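Local coordinates for TOG array regulator of axonemal microtubules protein 1 (PDB 5DN7) that binds microtubules and promotes their polymerization through HEAT-repeat TOG domains, here the second, and takes part in building the primary cilium, at residues F67-L70 and L71-L75; F80-V83 and H84-Q88. All coordinates share one frame; numbering follows the deposited sequence.

Interaction 1 of 2, residues F67-L70 and L71-L75; sequences FISL and LYNLL
Residues F67-L70 and L71-L75 are joined along helix 61-74 by four i to i+4 backbone hydrogen bonds, from the N of L71, Y72, N73 and L74 to the O of F67, I68, S69 and L70. The straightest is L71 N to F67 O, 3.0 Å at 166°. Two apolar side-chain pairs follow the same spacing. F67 and L71 pass each other at a slant. F67 CE2 lies 4.0 Å from L71 CD1. The F67 ring stands anti to the backbone N (chi1 -171°), which swings it beside its own carbonyl carbon and toward the following turn. L71 has its CG beside the backbone N instead (chi1 -62°), where CG rests 3.4 Å from F67 O. One turn on, L70 CG meets L74 CD1 at 4.2 Å, and L74 CG sits 3.3 Å from L70 O. Both pairs are buried. F67 also packs on L47 and L51 of helix 40-52, and L71 on V89 of helix 80-97. The other side of this helix is more polar: S69 and N73 are exposed there. Y72 is partly exposed, and its ring makes a cation-pi contact with K114, whose NZ also bonds Y72 O. The chemistry is that of an amphipathic helix in a HEAT repeat. Its leucines and F67 join the solenoid core, while its backbone polar groups are satisfied largely within the helix.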
loop_
_atom_site.group_PDB
_atom_site.type_symbol
_atom_site.label_atom_id
_atom_site.label_comp_id
_atom_site.label_asym_id
_atom_site.label_seq_id
_atom_site.Cartn_x
_atom_site.Cartn_y
_atom_site.Cartn_z
ATOM N N PHE A 67 -8.111 -10.935 16.650
ATOM C CA PHE A 67 -8.714 -9.649 16.298
ATOM C C PHE A 67 -8.419 -9.261 14.854
ATOM O O PHE A 67 -9.318 -8.913 14.084
ATOM C CB PHE A 67 -8.194 -8.570 17.253
ATOM C CG PHE A 67 -8.902 -7.242 17.129
ATOM C CD1 PHE A 67 -10.267 -7.144 17.339
ATOM C CD2 PHE A 67 -8.197 -6.094 16.843
ATOM C CE1 PHE A 67 -10.917 -5.926 17.235
ATOM C CE2 PHE A 67 -8.842 -4.879 16.745
ATOM C CZ PHE A 67 -10.204 -4.798 16.940
ATOM N N ILE A 68 -7.143 -9.325 14.498
ATOM C CA ILE A 68 -6.720 -8.978 13.154
ATOM C C ILE A 68 -7.381 -9.927 12.149
ATOM O O ILE A 68 -7.793 -9.498 11.072
ATOM C CB ILE A 68 -5.178 -9.008 13.024
ATOM C CG1 ILE A 68 -4.576 -7.785 13.719
ATOM C CG2 ILE A 68 -4.755 -9.023 11.568
ATOM C CD1 ILE A 68 -3.112 -7.913 14.056
ATOM N N SER A 69 -7.519 -11.198 12.527
ATOM C CA SER A 69 -8.203 -12.187 11.690
ATOM C C SER A 69 -9.665 -11.777 11.415
ATOM O O SER A 69 -10.158 -11.811 10.273
ATOM C CB SER A 69 -8.125 -13.558 12.375
ATOM O OG SER A 69 -8.646 -14.594 11.566
ATOM N N LEU A 70 -10.343 -11.355 12.474
ATOM C CA LEU A 70 -11.690 -10.812 12.374
ATOM C C LEU A 70 -11.767 -9.630 11.397
ATOM O O LEU A 70 -12.627 -9.603 10.499
ATOM C CB LEU A 70 -12.180 -10.368 13.750
ATOM C CG LEU A 70 -13.569 -9.751 13.736
ATOM C CD1 LEU A 70 -14.573 -10.812 13.301
ATOM C CD2 LEU A 70 -13.921 -9.198 15.094
ATOM N N LEU A 71 -10.866 -8.664 11.566
ATOM C CA LEU A 71 -10.811 -7.524 10.652
ATOM C C LEU A 71 -10.606 -7.982 9.207
ATOM O O LEU A 71 -11.211 -7.445 8.282
ATOM C CB LEU A 71 -9.704 -6.553 11.065
ATOM C CG LEU A 71 -9.897 -5.945 12.459
ATOM C CD1 LEU A 71 -8.845 -4.901 12.761
ATOM C CD2 LEU A 71 -11.285 -5.355 12.628
ATOM N N TYR A 72 -9.771 -8.994 9.021
ATOM C CA TYR A 72 -9.493 -9.503 7.691
ATOM C C TYR A 72 -10.763 -10.079 7.080
ATOM O O TYR A 72 -11.029 -9.904 5.887
ATOM C CB TYR A 72 -8.383 -10.559 7.743
ATOM C CG TYR A 72 -7.946 -11.079 6.388
ATOM C CD1 TYR A 72 -7.174 -10.292 5.539
ATOM C CD2 TYR A 72 -8.295 -12.365 5.963
ATOM C CE1 TYR A 72 -6.763 -10.758 4.300
ATOM C CE2 TYR A 72 -7.884 -12.847 4.727
ATOM C CZ TYR A 72 -7.119 -12.034 3.894
ATOM O OH TYR A 72 -6.704 -12.488 2.656
ATOM N N ASN A 73 -11.551 -10.774 7.861
ATOM C CA ASN A 73 -12.815 -11.232 7.374
ATOM C C ASN A 73 -13.813 -10.137 7.068
ATOM O O ASN A 73 -14.526 -10.216 6.134
ATOM C CB ASN A 73 -13.376 -12.338 8.245
ATOM C CG ASN A 73 -12.541 -13.595 8.178
ATOM O OD1 ASN A 73 -12.230 -14.171 9.190
ATOM N ND2 ASN A 73 -12.173 -14.012 6.999
ATOM N N LEU A 74 -13.840 -9.114 7.886
ATOM C CA LEU A 74 -14.764 -8.006 7.676
ATOM C C LEU A 74 -14.477 -7.261 6.365
ATOM O O LEU A 74 -15.377 -6.674 5.767
ATOM C CB LEU A 74 -14.703 -7.046 8.857
ATOM C CG LEU A 74 -15.272 -7.601 10.163
ATOM C CD1 LEU A 74 -15.088 -6.618 11.308
ATOM C CD2 LEU A 74 -16.749 -7.932 9.975
ATOM N N LEU A 75 -13.231 -7.299 5.907
ATOM C CA LEU A 75 -12.878 -6.652 4.650
ATOM C C LEU A 75 -13.407 -7.422 3.438
ATOM O O LEU A 75 -13.270 -6.969 2.304
ATOM C CB LEU A 75 -11.367 -6.483 4.540
ATOM C CG LEU A 75 -10.738 -5.575 5.589
ATOM C CD1 LEU A 75 -9.243 -5.603 5.443
ATOM C CD2 LEU A 75 -11.269 -4.140 5.466
#

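Interaction 2 of 2, residues F80-V83 and H84-Q88; sequences FKVV and HGTLQ
V82 O accepts two hydrogen bonds from T86, and this is the tight centre of the first turns of helix 80-97. T86 N lies 2.9 Å from V82 O and is tilted 19° from the carbonyl plane. T86 OG1 donates to V82 O at 2.8 Å from above that plane, 40° out of it. OG1 lies beside the backbone N of its own residue (chi1 -56°), which turns the hydroxyl back along the helix to V82 O. The buried hydroxyl is thereby satisfied within its own helix. V82 CG1 approaches T86 OG1 to only 4.1 Å. Next to this, V83 and L87 lie side by side and point the same way, with CG1 of V83 4.1 Å from CD1 of L87. V82 packs on R40 and T41 of helix 40-52, and T86 on L71 and L74 of helix 61-74. With a valine in place of T86, V82 O would probably be left with the backbone N-H as its one donor from this position, and a methyl would be pressed against that carbonyl where the hydroxyl had bonded.

The side bearing F80, K81 and H84 is looser. F80 and H84 are partly exposed, and K81 is exposed. CG of K81 sits over one face of the F80 ring, 3.7 Å above its plane and toward the rim. A water in the plane of the H84 ring joins H84 ND1, at 3.1 Å, to K81 O, to which it donates. K81 O also takes the N-H of G85, so the water adds a second donor. CG of Q88 lies over one face of the H84 ring, toward its rim. The chemistry thus divides the turn: a buried threonine hydroxyl doubles a backbone bond on one side, and water serves a similar carbonyl on the other.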
loop_
_atom_site.group_PDB
_atom_site.type_symbol
_atom_site.label_atom_id
_atom_site.label_comp_id
_atom_site.label_asym_id
_atom_site.label_seq_id
_atom_site.Cartn_x
_atom_site.Cartn_y
_atom_site.Cartn_z
ATOM N N PHE A 80 -19.244 -1.681 0.787
ATOM C CA PHE A 80 -17.984 -0.939 0.890
ATOM C C PHE A 80 -17.921 -0.054 2.118
ATOM O O PHE A 80 -16.842 0.361 2.488
ATOM C CB PHE A 80 -17.727 -0.074 -0.354
ATOM C CG PHE A 80 -18.463 1.234 -0.346
ATOM C CD1 PHE A 80 -19.773 1.310 -0.790
ATOM C CD2 PHE A 80 -17.844 2.392 0.105
ATOM C CE1 PHE A 80 -20.460 2.533 -0.781
ATOM C CE2 PHE A 80 -18.509 3.599 0.123
ATOM C CZ PHE A 80 -19.818 3.678 -0.323
ATOM N N LYS A 81 -19.060 0.250 2.736
ATOM C CA LYS A 81 -19.064 1.111 3.923
ATOM C C LYS A 81 -18.583 0.334 5.152
ATOM O O LYS A 81 -17.929 0.897 6.055
ATOM C CB LYS A 81 -20.457 1.689 4.172
ATOM C CG LYS A 81 -21.001 2.534 3.016
ATOM C CD LYS A 81 -22.493 2.830 3.187
ATOM C CE LYS A 81 -22.991 3.843 2.156
ATOM N NZ LYS A 81 -24.474 3.771 1.953
ATOM N N VAL A 82 -18.915 -0.956 5.173
ATOM C CA VAL A 82 -18.366 -1.878 6.158
ATOM C C VAL A 82 -16.860 -2.013 5.958
ATOM O O VAL A 82 -16.100 -1.936 6.908
ATOM C CB VAL A 82 -19.020 -3.268 6.076
ATOM C CG1 VAL A 82 -18.291 -4.244 6.981
ATOM C CG2 VAL A 82 -20.483 -3.181 6.467
ATOM N N VAL A 83 -16.436 -2.193 4.713
ATOM C CA VAL A 83 -15.015 -2.262 4.419
ATOM C C VAL A 83 -14.304 -0.999 4.906
ATOM O O VAL A 83 -13.268 -1.081 5.568
ATOM C CB VAL A 83 -14.764 -2.452 2.913
ATOM C CG1 VAL A 83 -13.278 -2.395 2.615
ATOM C CG2 VAL A 83 -15.351 -3.769 2.451
ATOM N N HIS A 84 -14.892 0.159 4.605
ATOM C CA HIS A 84 -14.324 1.448 4.986
ATOM C C HIS A 84 -14.171 1.558 6.499
ATOM O O HIS A 84 -13.083 1.901 7.002
ATOM C CB HIS A 84 -15.189 2.607 4.454
ATOM C CG HIS A 84 -14.740 3.953 4.932
ATOM N ND1 HIS A 84 -15.371 4.628 5.957
ATOM C CD2 HIS A 84 -13.698 4.732 4.552
ATOM C CE1 HIS A 84 -14.741 5.769 6.180
ATOM N NE2 HIS A 84 -13.721 5.859 5.344
ATOM N N GLY A 85 -15.244 1.247 7.223
ATOM C CA GLY A 85 -15.199 1.288 8.676
ATOM C C GLY A 85 -14.176 0.324 9.269
ATOM O O GLY A 85 -13.479 0.641 10.244
ATOM N N THR A 86 -14.082 -0.866 8.686
ATOM C CA THR A 86 -13.115 -1.850 9.160
ATOM C C THR A 86 -11.701 -1.318 8.941
ATOM O O THR A 86 -10.883 -1.404 9.830
ATOM C CB THR A 86 -13.279 -3.190 8.454
ATOM O OG1 THR A 86 -14.622 -3.661 8.622
ATOM C CG2 THR A 86 -12.312 -4.213 9.012
ATOM N N LEU A 87 -11.436 -0.750 7.768
ATOM C CA LEU A 87 -10.144 -0.133 7.478
ATOM C C LEU A 87 -9.813 0.961 8.477
ATOM O O LEU A 87 -8.663 1.100 8.878
ATOM C CB LEU A 87 -10.105 0.433 6.059
ATOM C CG LEU A 87 -9.935 -0.608 4.963
ATOM C CD1 LEU A 87 -10.054 0.009 3.584
ATOM C CD2 LEU A 87 -8.570 -1.288 5.139
ATOM N N GLN A 88 -10.814 1.733 8.886
ATOM C CA GLN A 88 -10.583 2.701 9.953
ATOM C C GLN A 88 -10.191 2.036 11.283
ATOM O O GLN A 88 -9.276 2.498 12.003
ATOM C CB GLN A 88 -11.818 3.554 10.147
ATOM C CG GLN A 88 -11.995 4.565 9.055
ATOM C CD GLN A 88 -13.122 5.486 9.357
ATOM O OE1 GLN A 88 -14.247 5.042 9.594
ATOM N NE2 GLN A 88 -12.838 6.785 9.373
HETATM O O HOH W 1 -17.942 3.704 7.359
#

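Overall arrangement
Interactions 1 and 2 lie on the two successive helices of the predicted fifth HEAT repeat, helix 61-74 and helix 80-97, in the second TOG domain. Their centres are about 11 Å apart. They meet where the end of the first helix faces the start of the second. T86 is central to this join: its OG1 is 3.4 Å from L74 CB, and its CG2 is 3.5 Å from L71 O. L75 adds to it, with CD2 3.7 Å from V83 O. These are packing contacts. The hairpin so formed is consistent with one HEAT unit of the solenoid that the TOG regions use to reach microtubules.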